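Local coordinates for proto-oncogene tyrosine-protein kinase receptor Ret (Danio rerio, PDB 7AMK) that is a receptor tyrosine kinase whose extracellular cadherin-like domains probably take part in recognising GDNF bound to the co-receptor GFR alpha 1, at residues A[23-28]-A[105-110]; A[49-54]-A[83-88]; A[92-95]-A[99-102]; A[127-132]-A[159-164]. The protein carries 4 engineered substitutions. All coordinates share one frame; numbering follows the deposited sequence.

Contact 1 (A[23-28]-A[105-110])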
loop_
_atom_site.group_PDB
_atom_site.type_symbol
_atom_site.label_atom_id
_atom_site.label_comp_id
_atom_site.label_asym_id
_atom_site.label_seq_id
_atom_site.Cartn_x
_atom_site.Cartn_y
_atom_site.Cartn_z
ATOM N N LEU A 23 46.125 2.582 -39.305
ATOM C CA LEU A 23 45.113 3.365 -38.615
ATOM C C LEU A 23 45.797 4.055 -37.444
ATOM O O LEU A 23 46.948 3.762 -37.114
ATOM C CB LEU A 23 43.935 2.495 -38.142
ATOM C CG LEU A 23 44.271 1.223 -37.337
ATOM C CD1 LEU A 23 44.565 1.482 -35.836
ATOM C CD2 LEU A 23 43.178 0.172 -37.496
ATOM N N GLN A 24 45.070 4.983 -36.829
ATOM C CA GLN A 24 45.553 5.772 -35.703
ATOM C C GLN A 24 44.597 5.616 -34.524
ATOM O O GLN A 24 43.416 5.974 -34.628
ATOM C CB GLN A 24 45.683 7.238 -36.097
ATOM C CG GLN A 24 46.235 8.100 -34.970
ATOM C CD GLN A 24 46.103 9.568 -35.295
ATOM O OE1 GLN A 24 45.891 9.927 -36.452
ATOM N NE2 GLN A 24 46.208 10.431 -34.271
ATOM N N VAL A 25 45.100 5.031 -33.430
ATOM C CA VAL A 25 44.373 4.906 -32.163
ATOM C C VAL A 25 44.405 6.251 -31.454
ATOM O O VAL A 25 45.473 6.868 -31.328
ATOM C CB VAL A 25 45.019 3.831 -31.272
ATOM C CG1 VAL A 25 44.448 3.869 -29.867
ATOM C CG2 VAL A 25 44.873 2.462 -31.875
ATOM N N ILE A 26 43.249 6.700 -30.955
ATOM C CA ILE A 26 43.115 8.002 -30.309
ATOM C C ILE A 26 42.963 7.827 -28.803
ATOM O O ILE A 26 42.179 6.985 -28.342
ATOM C CB ILE A 26 41.922 8.797 -30.860
ATOM C CG1 ILE A 26 42.063 8.986 -32.362
ATOM C CG2 ILE A 26 41.788 10.148 -30.117
ATOM C CD1 ILE A 26 43.119 9.979 -32.726
ATOM N N SER A 27 43.686 8.643 -28.038
ATOM C CA SER A 27 43.477 8.726 -26.598
ATOM C C SER A 27 43.179 10.170 -26.240
ATOM O O SER A 27 43.880 11.077 -26.691
ATOM C CB SER A 27 44.705 8.241 -25.816
ATOM O OG SER A 27 44.455 8.160 -24.417
ATOM N N MET A 28 42.145 10.397 -25.451
ATOM C CA MET A 28 41.817 11.754 -25.052
ATOM C C MET A 28 42.340 12.062 -23.655
ATOM O O MET A 28 42.262 11.224 -22.748
ATOM C CB MET A 28 40.324 11.980 -25.148
ATOM C CG MET A 28 39.928 11.938 -26.614
ATOM S SD MET A 28 38.482 12.866 -26.903
ATOM C CE MET A 28 39.083 14.543 -26.671
ATOM N N PRO A 105 43.292 -0.243 -18.991
ATOM C CA PRO A 105 42.331 -0.271 -20.099
ATOM C C PRO A 105 43.035 -0.446 -21.434
ATOM O O PRO A 105 44.037 0.215 -21.716
ATOM C CB PRO A 105 41.656 1.107 -20.018
ATOM C CG PRO A 105 41.990 1.631 -18.678
ATOM C CD PRO A 105 43.283 1.041 -18.277
ATOM N N THR A 106 42.462 -1.298 -22.285
ATOM C CA THR A 106 42.975 -1.490 -23.633
ATOM C C THR A 106 41.891 -1.211 -24.669
ATOM O O THR A 106 40.694 -1.179 -24.362
ATOM C CB THR A 106 43.503 -2.909 -23.836
ATOM O OG1 THR A 106 42.423 -3.821 -23.652
ATOM C CG2 THR A 106 44.621 -3.233 -22.836
ATOM N N VAL A 107 42.342 -1.023 -25.913
ATOM C CA VAL A 107 41.486 -0.908 -27.091
ATOM C C VAL A 107 41.635 -2.172 -27.922
ATOM O O VAL A 107 42.727 -2.742 -28.013
ATOM C CB VAL A 107 41.849 0.328 -27.936
ATOM C CG1 VAL A 107 40.896 0.478 -29.064
ATOM C CG2 VAL A 107 41.782 1.550 -27.093
ATOM N N GLU A 108 40.554 -2.600 -28.551
ATOM C CA GLU A 108 40.600 -3.729 -29.461
ATOM C C GLU A 108 40.750 -3.199 -30.888
ATOM O O GLU A 108 39.991 -2.325 -31.323
ATOM C CB GLU A 108 39.353 -4.605 -29.285
ATOM C CG GLU A 108 39.246 -5.791 -30.254
ATOM C CD GLU A 108 38.111 -6.782 -29.939
ATOM O OE1 GLU A 108 37.627 -6.876 -28.776
ATOM O OE2 GLU A 108 37.711 -7.504 -30.883
ATOM N N VAL A 109 41.748 -3.702 -31.605
ATOM C CA VAL A 109 41.934 -3.391 -33.017
ATOM C C VAL A 109 41.679 -4.679 -33.778
ATOM O O VAL A 109 42.488 -5.616 -33.743
ATOM C CB VAL A 109 43.327 -2.824 -33.313
ATOM C CG1 VAL A 109 43.424 -2.435 -34.761
ATOM C CG2 VAL A 109 43.629 -1.630 -32.394
ATOM N N LYS A 110 40.550 -4.736 -34.468
ATOM C CA LYS A 110 40.107 -5.960 -35.118
ATOM C C LYS A 110 40.408 -5.821 -36.606
ATOM O O LYS A 110 39.836 -4.966 -37.292
ATOM C CB LYS A 110 38.625 -6.214 -34.844
ATOM C CG LYS A 110 38.267 -7.674 -34.682
ATOM C CD LYS A 110 36.869 -7.857 -34.090
ATOM C CE LYS A 110 36.598 -9.318 -33.755
#
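Neither segment brings a ring, amide or charged group to the place where L23 and V25 meet V107 and V109; the faces that come together are built from branched aliphatic carbons, and methyl groups take the place of flat surfaces and edges. The general principle on display is the interior of a beta sandwich, where backbones stay well apart and side chains fill the interval. Between V25 and V107, the residues closest in backbone, the CA atoms stand 8.2 Å apart. No hydrogen bond crosses. All four touching residues have their CB turned toward the other segment.

The nearest approach is made by L23 and V109, whose side chains run alongside each other with opposite headings, L23 CD2 lying 3.8 Å from V109 CG1. In L23 the CG is tucked between the backbone N and C (chi1 51°), and from there one methyl is sent across to the valine. V109 CG2 lies more loosely against V25 CG2, at 4.3 Å. V25 divides its two methyls between the valines, since V25 CG1 lies 4.5 Å from V107 CG2.

L60 of strand 59-62 packs on both L23 and V109, continuing the apolar layer, and F3 and Y8 pack on V107. Outside the core, Q24 hydrogen-bonds Q151 and E186, further along the chain, and T106 N bonds Q476 of the second subunit. Strand 21-24 pairs with strand 59-62 in a three-stranded sheet, whereas strand 106-114 belongs to the facing four-stranded sheet, between strands 7-14 and 83-92.

Contact 2 (A[49-54]-A[83-88]); sequences SWFHID and KDLTLK. With NAG (2-acetamido-2-deoxy-beta-D-glucopyranose), chain O.
F51 and W50 both swing CG away from the carbonyl carbon, to the side of the backbone N, and L85 and L87 do the same from the other segment; for F51 (chi1 -55°, chi2 -85°) this presents a ring face to one leucine and an edge to the other. L87 CD1 lies 3.9 Å from the centroid of the F51 ring, 18° off its normal, a CH-pi contact made 3.7 Å above the plane. The opposite face of the F51 ring is covered by W50 CB, 3.6 Å from the plane, which leaves the phenyl sandwiched between aliphatic groups. The pairing illustrates how the two sheets of a cadherin-like sandwich close on each other: strand 51-53 edges the three-stranded sheet, strand 83-92 runs inside the four-stranded one, and L60, L62, L111 and I12 also pack on F51. L85 works at a different angle. L85 CD2 comes near the plane of the F51 ring at the rim, 4.0 Å from F51 CZ, and also meets W50 CZ3 at 3.8 Å, with the W50 and L85 side chains crossing at about a right angle. On the outer side, F51 O is 3.3 Å from O7 of an N-acetylglucosamine attached to the protein.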
loop_
_atom_site.group_PDB
_atom_site.type_symbol
_atom_site.label_atom_id
_atom_site.label_comp_id
_atom_site.label_asym_id
_atom_site.label_seq_id
_atom_site.Cartn_x
_atom_site.Cartn_y
_atom_site.Cartn_z
ATOM N N SER A 49 53.665 -9.477 -33.672
ATOM C CA SER A 49 54.943 -8.968 -34.163
ATOM C C SER A 49 54.950 -8.677 -35.660
ATOM O O SER A 49 56.001 -8.283 -36.176
ATOM C CB SER A 49 56.052 -9.939 -33.814
ATOM O OG SER A 49 56.391 -9.764 -32.453
ATOM N N TRP A 50 53.826 -8.877 -36.361
ATOM C CA TRP A 50 53.628 -8.281 -37.678
ATOM C C TRP A 50 53.373 -6.778 -37.617
ATOM O O TRP A 50 53.269 -6.139 -38.669
ATOM C CB TRP A 50 52.429 -8.915 -38.404
ATOM C CG TRP A 50 52.452 -10.409 -38.534
ATOM C CD1 TRP A 50 53.450 -11.253 -38.158
ATOM C CD2 TRP A 50 51.410 -11.234 -39.077
ATOM N NE1 TRP A 50 53.098 -12.549 -38.428
ATOM C CE2 TRP A 50 51.852 -12.567 -38.993
ATOM C CE3 TRP A 50 50.150 -10.971 -39.630
ATOM C CZ2 TRP A 50 51.083 -13.638 -39.437
ATOM C CZ3 TRP A 50 49.386 -12.036 -40.072
ATOM C CH2 TRP A 50 49.856 -13.353 -39.969
ATOM N N PHE A 51 53.217 -6.200 -36.434
ATOM C CA PHE A 51 52.721 -4.836 -36.336
ATOM C C PHE A 51 53.592 -4.019 -35.394
ATOM O O PHE A 51 54.282 -4.557 -34.526
ATOM C CB PHE A 51 51.253 -4.806 -35.860
ATOM C CG PHE A 51 50.331 -5.635 -36.700
ATOM C CD1 PHE A 51 49.775 -5.120 -37.855
ATOM C CD2 PHE A 51 50.030 -6.936 -36.339
ATOM C CE1 PHE A 51 48.923 -5.891 -38.636
ATOM C CE2 PHE A 51 49.175 -7.702 -37.110
ATOM C CZ PHE A 51 48.625 -7.184 -38.258
ATOM N N HIS A 52 53.535 -2.702 -35.568
ATOM C CA HIS A 52 54.256 -1.771 -34.711
ATOM C C HIS A 52 53.387 -0.538 -34.506
ATOM O O HIS A 52 52.821 -0.028 -35.473
ATOM C CB HIS A 52 55.598 -1.401 -35.345
ATOM C CG HIS A 52 56.226 -0.164 -34.775
ATOM N ND1 HIS A 52 56.980 -0.171 -33.617
ATOM C CD2 HIS A 52 56.228 1.117 -35.216
ATOM C CE1 HIS A 52 57.404 1.055 -33.361
ATOM N NE2 HIS A 52 56.960 1.854 -34.316
ATOM N N ILE A 53 53.248 -0.080 -33.261
ATOM C CA ILE A 53 52.486 1.130 -32.962
ATOM C C ILE A 53 53.460 2.203 -32.511
ATOM O O ILE A 53 54.371 1.940 -31.720
ATOM C CB ILE A 53 51.363 0.902 -31.921
ATOM C CG1 ILE A 53 50.239 1.944 -32.099
ATOM C CG2 ILE A 53 51.898 0.941 -30.480
ATOM C CD1 ILE A 53 49.055 1.790 -31.126
ATOM N N ASP A 54 53.293 3.399 -33.048
ATOM C CA ASP A 54 54.156 4.495 -32.645
ATOM C C ASP A 54 53.762 4.954 -31.247
ATOM O O ASP A 54 52.604 5.320 -31.011
ATOM C CB ASP A 54 54.054 5.630 -33.650
ATOM C CG ASP A 54 55.030 6.708 -33.369
ATOM O OD1 ASP A 54 54.868 7.386 -32.334
ATOM O OD2 ASP A 54 55.985 6.845 -34.159
ATOM N N LYS A 83 40.312 -13.807 -42.538
ATOM C CA LYS A 83 40.624 -14.218 -41.172
ATOM C C LYS A 83 40.776 -12.976 -40.304
ATOM O O LYS A 83 41.618 -12.113 -40.575
ATOM C CB LYS A 83 41.894 -15.066 -41.113
ATOM C CG LYS A 83 41.750 -16.446 -41.728
ATOM C CD LYS A 83 43.068 -17.186 -41.732
ATOM C CE LYS A 83 42.891 -18.623 -42.187
ATOM N NZ LYS A 83 44.193 -19.313 -42.322
ATOM N N ASP A 84 39.968 -12.892 -39.263
ATOM C CA ASP A 84 40.012 -11.747 -38.375
ATOM C C ASP A 84 41.191 -11.860 -37.424
ATOM O O ASP A 84 41.464 -12.936 -36.885
ATOM C CB ASP A 84 38.698 -11.635 -37.609
ATOM C CG ASP A 84 37.573 -11.143 -38.484
ATOM O OD1 ASP A 84 37.592 -11.426 -39.707
ATOM O OD2 ASP A 84 36.683 -10.449 -37.952
ATOM N N LEU A 85 41.903 -10.754 -37.246
ATOM C CA LEU A 85 42.989 -10.637 -36.282
ATOM C C LEU A 85 42.557 -9.620 -35.248
ATOM O O LEU A 85 42.123 -8.521 -35.611
ATOM C CB LEU A 85 44.294 -10.167 -36.941
ATOM C CG LEU A 85 45.126 -11.166 -37.735
ATOM C CD1 LEU A 85 44.286 -11.805 -38.809
ATOM C CD2 LEU A 85 46.351 -10.498 -38.345
ATOM N N THR A 86 42.684 -9.973 -33.977
ATOM C CA THR A 86 42.339 -9.067 -32.892
ATOM C C THR A 86 43.607 -8.678 -32.144
ATOM O O THR A 86 44.250 -9.530 -31.528
ATOM C CB THR A 86 41.312 -9.696 -31.956
ATOM O OG1 THR A 86 40.133 -10.004 -32.702
ATOM C CG2 THR A 86 40.943 -8.720 -30.870
ATOM N N LEU A 87 43.969 -7.399 -32.222
ATOM C CA LEU A 87 45.085 -6.808 -31.496
ATOM C C LEU A 87 44.583 -6.019 -30.297
ATOM O O LEU A 87 43.486 -5.461 -30.310
ATOM C CB LEU A 87 45.889 -5.857 -32.390
ATOM C CG LEU A 87 46.675 -6.472 -33.537
ATOM C CD1 LEU A 87 47.169 -5.379 -34.472
ATOM C CD2 LEU A 87 47.822 -7.293 -32.973
ATOM N N LYS A 88 45.414 -5.948 -29.273
ATOM C CA LYS A 88 45.140 -5.159 -28.083
ATOM C C LYS A 88 46.157 -4.028 -28.019
ATOM O O LYS A 88 47.373 -4.263 -28.078
ATOM C CB LYS A 88 45.196 -6.023 -26.814
ATOM C CG LYS A 88 43.905 -6.785 -26.540
ATOM C CD LYS A 88 42.718 -5.834 -26.581
HETATM C C1 NAG O . 59.199 -6.539 -36.198
HETATM C C2 NAG O . 59.450 -6.213 -34.732
HETATM C C3 NAG O . 60.888 -6.559 -34.370
HETATM C C4 NAG O . 61.174 -8.023 -34.693
HETATM C C5 NAG O . 60.802 -8.370 -36.140
HETATM C C6 NAG O . 60.849 -9.862 -36.405
HETATM C C7 NAG O . 58.103 -4.424 -33.720
HETATM C C8 NAG O . 57.961 -2.946 -33.506
HETATM N N2 NAG O . 59.167 -4.817 -34.433
HETATM O O3 NAG O . 61.085 -6.308 -32.983
HETATM O O4 NAG O . 62.552 -8.310 -34.484
HETATM O O5 NAG O . 59.458 -7.946 -36.433
HETATM O O6 NAG O . 61.208 -10.174 -37.745
HETATM O O7 NAG O . 57.292 -5.226 -33.270
#

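Contact 3 (A[92-95]-A[99-102]); sequences SSTP and VMCT
M100 reaches back to S92, T94 and P95 from a short, weakly bonded helical turn. Just before it in sequence, V99 O accepts a hydrogen bond from T102 N, 3.1 Å away. Next comes M100, which alone in its segment makes the contact. Its CG is turned away from the carbonyl carbon, to the side of the backbone N (chi1 -65°), and the extended chain beyond CG carries the thioether across to S92. Here M100 SD rests 3.4 Å from S92 OG. The hydroxyl of S92 is already committed as a donor to T94 O, at 2.8 Å between S92 OG and T94 O, with a C=O...donor angle of 149°; the sulfur therefore packs against a hydroxyl whose proton is used elsewhere. Beyond the sulfur, M100 CE lies among oxygens, 3.5 Å from P95 O and 3.7 Å from T94 OG1, and the T94 and M100 side chains cross at about a right angle.

C101 follows and forms a disulfide with C41, tying the turn to the region just beyond strand 37-40. The example shows one methionine bridging the two ends of the connection between adjacent antiparallel strands, 83-92 and 106-114. F39 of strand 37-40 packs against S92, M100 and C101, and S92 bonds through its backbone to Y37, joining this end of the loop to the edge of the four-stranded sheet.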
loop_
_atom_site.group_PDB
_atom_site.type_symbol
_atom_site.label_atom_id
_atom_site.label_comp_id
_atom_site.label_asym_id
_atom_site.label_seq_id
_atom_site.Cartn_x
_atom_site.Cartn_y
_atom_site.Cartn_z
ATOM N N SER A 92 49.029 4.593 -21.568
ATOM C CA SER A 92 49.271 5.031 -20.199
ATOM C C SER A 92 49.888 6.418 -20.238
ATOM O O SER A 92 50.419 6.846 -21.264
ATOM C CB SER A 92 50.187 4.056 -19.443
ATOM O OG SER A 92 51.396 3.835 -20.153
ATOM N N SER A 93 49.803 7.119 -19.107
ATOM C CA SER A 93 50.365 8.460 -18.958
ATOM C C SER A 93 51.831 8.459 -18.523
ATOM O O SER A 93 52.482 9.505 -18.593
ATOM C CB SER A 93 49.524 9.275 -17.959
ATOM O OG SER A 93 49.208 8.507 -16.801
ATOM N N THR A 94 52.366 7.324 -18.107
ATOM C CA THR A 94 53.788 7.098 -17.883
ATOM C C THR A 94 54.361 6.135 -18.918
ATOM O O THR A 94 53.623 5.546 -19.713
ATOM C CB THR A 94 54.004 6.535 -16.480
ATOM O OG1 THR A 94 53.146 5.396 -16.303
ATOM C CG2 THR A 94 53.664 7.589 -15.428
ATOM N N PRO A 95 55.680 5.954 -18.945
ATOM C CA PRO A 95 56.292 5.035 -19.928
ATOM C C PRO A 95 55.777 3.619 -19.738
ATOM O O PRO A 95 55.652 3.149 -18.598
ATOM C CB PRO A 95 57.793 5.131 -19.611
ATOM C CG PRO A 95 57.951 6.463 -18.970
ATOM C CD PRO A 95 56.701 6.638 -18.138
ATOM N N VAL A 99 53.401 -5.205 -17.692
ATOM C CA VAL A 99 52.271 -5.568 -16.845
ATOM C C VAL A 99 51.031 -4.721 -17.120
ATOM O O VAL A 99 49.922 -5.131 -16.754
ATOM C CB VAL A 99 52.680 -5.474 -15.356
ATOM C CG1 VAL A 99 52.544 -4.050 -14.841
ATOM C CG2 VAL A 99 51.860 -6.443 -14.501
ATOM N N MET A 100 51.174 -3.554 -17.764
ATOM C CA MET A 100 50.005 -2.703 -17.998
ATOM C C MET A 100 48.986 -3.380 -18.905
ATOM O O MET A 100 47.785 -3.094 -18.815
ATOM C CB MET A 100 50.422 -1.358 -18.605
ATOM C CG MET A 100 51.272 -0.482 -17.699
ATOM S SD MET A 100 52.044 0.890 -18.606
ATOM C CE MET A 100 52.676 1.884 -17.247
ATOM N N CYS A 101 49.443 -4.277 -19.780
ATOM C CA CYS A 101 48.536 -4.953 -20.707
ATOM C C CYS A 101 47.528 -5.841 -19.989
ATOM O O CYS A 101 46.439 -6.095 -20.524
ATOM C CB CYS A 101 49.332 -5.785 -21.714
ATOM S SG CYS A 101 50.237 -4.820 -22.956
ATOM N N THR A 102 47.869 -6.324 -18.790
ATOM C CA THR A 102 46.968 -7.152 -17.995
ATOM C C THR A 102 46.085 -6.336 -17.062
ATOM O O THR A 102 45.058 -6.847 -16.597
ATOM C CB THR A 102 47.763 -8.161 -17.156
ATOM O OG1 THR A 102 48.703 -8.852 -17.990
ATOM C CG2 THR A 102 46.833 -9.171 -16.510
#

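Contact 4 (A[127-132]-A[159-164]); sequences STLCFP and SICPNY. With NAG (2-acetamido-2-deoxy-beta-D-glucopyranose), chain P.
L129 and Y164 approach obliquely, the leucine meeting the tyrosine ring at its edge and in its plane. The touching atoms are L129 CD2 and Y164 CD2, 3.7 Å apart. The leucine has its CG swung to the far side from the backbone N (chi1 169°), which projects its branched end from the helix toward the second segment. The hydroxyl of Y164 goes on to hydrogen-bond E212, fixing the far end of the ring. More loosely, L129 CD2 lies 4.4 Å from C161 CB; the same methyl thus touches Y164 and borders C161, the two ends of a turn.

That turn is a type I beta turn from C161 to Y164, closed by Y164 N donating to C161 O at 3.1 Å. Here, at the second cadherin-like domain of Ret, a short helix and a turn pack together beside the sheet that contains strand 200-210: helix 126-130 ends here, with F131 N bonded to S127 O at 2.9 Å, and the turn leads from helix 155-160 into strand 165-170. Disulfides flank the apolar contact from both segments, C161 joining C121 and C130 joining C207 of strand 200-210. V209 of that strand packs against both C130 and Y164. At the exposed corner of the turn, N163 bears an N-linked glycan, N163 ND2 being bonded covalently to C1 of the N-acetylglucosamine at 1.4 Å.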
loop_
_atom_site.group_PDB
_atom_site.type_symbol
_atom_site.label_atom_id
_atom_site.label_comp_id
_atom_site.label_asym_id
_atom_site.label_seq_id
_atom_site.Cartn_x
_atom_site.Cartn_y
_atom_site.Cartn_z
ATOM N N SER A 127 33.203 6.429 -51.993
ATOM C CA SER A 127 32.649 6.358 -50.647
ATOM C C SER A 127 33.500 5.476 -49.738
ATOM O O SER A 127 33.754 5.836 -48.585
ATOM C CB SER A 127 31.201 5.864 -50.696
ATOM O OG SER A 127 31.121 4.600 -51.304
ATOM N N THR A 128 33.982 4.334 -50.257
ATOM C CA THR A 128 34.851 3.463 -49.471
ATOM C C THR A 128 36.187 4.135 -49.189
ATOM O O THR A 128 36.726 4.010 -48.086
ATOM C CB THR A 128 35.096 2.132 -50.202
ATOM O OG1 THR A 128 33.856 1.569 -50.643
ATOM C CG2 THR A 128 35.796 1.136 -49.272
ATOM N N LEU A 129 36.759 4.814 -50.192
ATOM C CA LEU A 129 38.019 5.520 -49.980
ATOM C C LEU A 129 37.898 6.536 -48.851
ATOM O O LEU A 129 38.826 6.705 -48.047
ATOM C CB LEU A 129 38.451 6.219 -51.269
ATOM C CG LEU A 129 39.618 7.211 -51.137
ATOM C CD1 LEU A 129 40.931 6.527 -50.687
ATOM C CD2 LEU A 129 39.835 7.971 -52.438
ATOM N N CYS A 130 36.755 7.209 -48.782
ATOM C CA CYS A 130 36.462 8.278 -47.845
ATOM C C CYS A 130 36.136 7.781 -46.435
ATOM O O CYS A 130 36.663 8.312 -45.450
ATOM C CB CYS A 130 35.296 9.096 -48.404
ATOM S SG CYS A 130 35.853 10.310 -49.630
ATOM N N PHE A 131 35.253 6.787 -46.316
ATOM C CA PHE A 131 34.674 6.438 -45.027
ATOM C C PHE A 131 34.614 4.932 -44.849
ATOM O O PHE A 131 34.233 4.211 -45.777
ATOM C CB PHE A 131 33.255 6.993 -44.859
ATOM C CG PHE A 131 33.166 8.486 -44.891
ATOM C CD1 PHE A 131 33.547 9.251 -43.790
ATOM C CD2 PHE A 131 32.644 9.132 -45.998
ATOM C CE1 PHE A 131 33.432 10.632 -43.824
ATOM C CE2 PHE A 131 32.522 10.522 -46.023
ATOM C CZ PHE A 131 32.928 11.268 -44.936
ATOM N N PRO A 132 34.941 4.439 -43.654
ATOM C CA PRO A 132 34.753 3.014 -43.362
ATOM C C PRO A 132 33.339 2.560 -43.683
ATOM O O PRO A 132 32.382 3.336 -43.682
ATOM C CB PRO A 132 35.029 2.915 -41.864
ATOM C CG PRO A 132 35.909 4.106 -41.565
ATOM C CD PRO A 132 35.499 5.186 -42.515
ATOM N N SER A 159 46.990 4.841 -49.878
ATOM C CA SER A 159 48.110 4.188 -50.556
ATOM C C SER A 159 47.681 3.480 -51.842
ATOM O O SER A 159 48.485 3.329 -52.771
ATOM C CB SER A 159 48.775 3.176 -49.621
ATOM O OG SER A 159 49.591 2.277 -50.368
ATOM N N ILE A 160 46.435 3.013 -51.901
ATOM C CA ILE A 160 45.876 2.484 -53.137
ATOM C C ILE A 160 45.622 3.602 -54.143
ATOM O O ILE A 160 45.745 3.393 -55.355
ATOM C CB ILE A 160 44.577 1.729 -52.823
ATOM C CG1 ILE A 160 44.816 0.637 -51.778
ATOM C CG2 ILE A 160 43.940 1.202 -54.102
ATOM C CD1 ILE A 160 43.613 -0.243 -51.563
ATOM N N CYS A 161 45.269 4.801 -53.668
ATOM C CA CYS A 161 44.948 5.954 -54.510
ATOM C C CYS A 161 45.886 7.129 -54.227
ATOM O O CYS A 161 45.436 8.224 -53.871
ATOM C CB CYS A 161 43.493 6.369 -54.299
ATOM S SG CYS A 161 42.239 5.191 -54.925
ATOM N N PRO A 162 47.200 6.951 -54.415
ATOM C CA PRO A 162 48.150 7.976 -53.941
ATOM C C PRO A 162 48.047 9.303 -54.670
ATOM O O PRO A 162 48.491 10.325 -54.126
ATOM C CB PRO A 162 49.522 7.324 -54.180
ATOM C CG PRO A 162 49.292 6.397 -55.339
ATOM C CD PRO A 162 47.893 5.838 -55.094
ATOM N N ASN A 163 47.484 9.323 -55.875
ATOM C CA ASN A 163 47.396 10.538 -56.668
ATOM C C ASN A 163 46.130 11.343 -56.404
ATOM O O ASN A 163 45.906 12.350 -57.081
ATOM C CB ASN A 163 47.510 10.188 -58.148
ATOM C CG ASN A 163 48.917 9.797 -58.525
ATOM O OD1 ASN A 163 49.855 10.063 -57.780
ATOM N ND2 ASN A 163 49.085 9.180 -59.676
ATOM N N TYR A 164 45.311 10.935 -55.436
ATOM C CA TYR A 164 44.124 11.682 -55.047
ATOM C C TYR A 164 44.455 12.566 -53.855
ATOM O O TYR A 164 45.187 12.149 -52.959
ATOM C CB TYR A 164 42.970 10.738 -54.680
ATOM C CG TYR A 164 42.330 10.044 -55.857
ATOM C CD1 TYR A 164 42.687 10.378 -57.156
ATOM C CD2 TYR A 164 41.363 9.065 -55.673
ATOM C CE1 TYR A 164 42.105 9.761 -58.228
ATOM C CE2 TYR A 164 40.773 8.432 -56.759
ATOM C CZ TYR A 164 41.151 8.790 -58.029
ATOM O OH TYR A 164 40.575 8.183 -59.118
HETATM C C1 NAG P . 50.442 8.835 -60.014
HETATM C C2 NAG P . 50.566 7.467 -60.695
HETATM C C3 NAG P . 52.033 7.162 -60.994
HETATM C C4 NAG P . 52.654 8.296 -61.805
HETATM C C5 NAG P . 52.466 9.624 -61.079
HETATM C C6 NAG P . 52.994 10.814 -61.852
HETATM C C7 NAG P . 48.786 5.865 -60.119
HETATM C C8 NAG P . 48.330 4.815 -59.148
HETATM N N2 NAG P . 49.978 6.422 -59.869
HETATM O O3 NAG P . 52.134 5.926 -61.691
HETATM O O4 NAG P . 54.048 8.078 -61.991
HETATM O O5 NAG P . 51.069 9.853 -60.839
HETATM O O6 NAG P . 52.083 11.262 -62.845
HETATM O O7 NAG P . 48.110 6.187 -61.087
#

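Overall arrangement
Contacts 1, 2 and 3 all belong to the first cadherin-like domain, and contact 4 lies further along the chain, at the second. Contacts 1 and 2 have centres about 11 Å apart and span the same two facing sheets, strands 83-92 and 106-114 being neighbours joined by a probable hydrogen bond from L87 N to V109 O. Contacts 2 and 3 are nested in the loop closed by contact 1; contact 3, centred about 14 Å from contact 1, lies in the connection between those two strands. Contact 4 is centred about 22 Å from contacts 1 and 2. Contacts 1 and 2 thus close the first sandwich, which the Q24 bonds to Q151 and E186 link to the second domain.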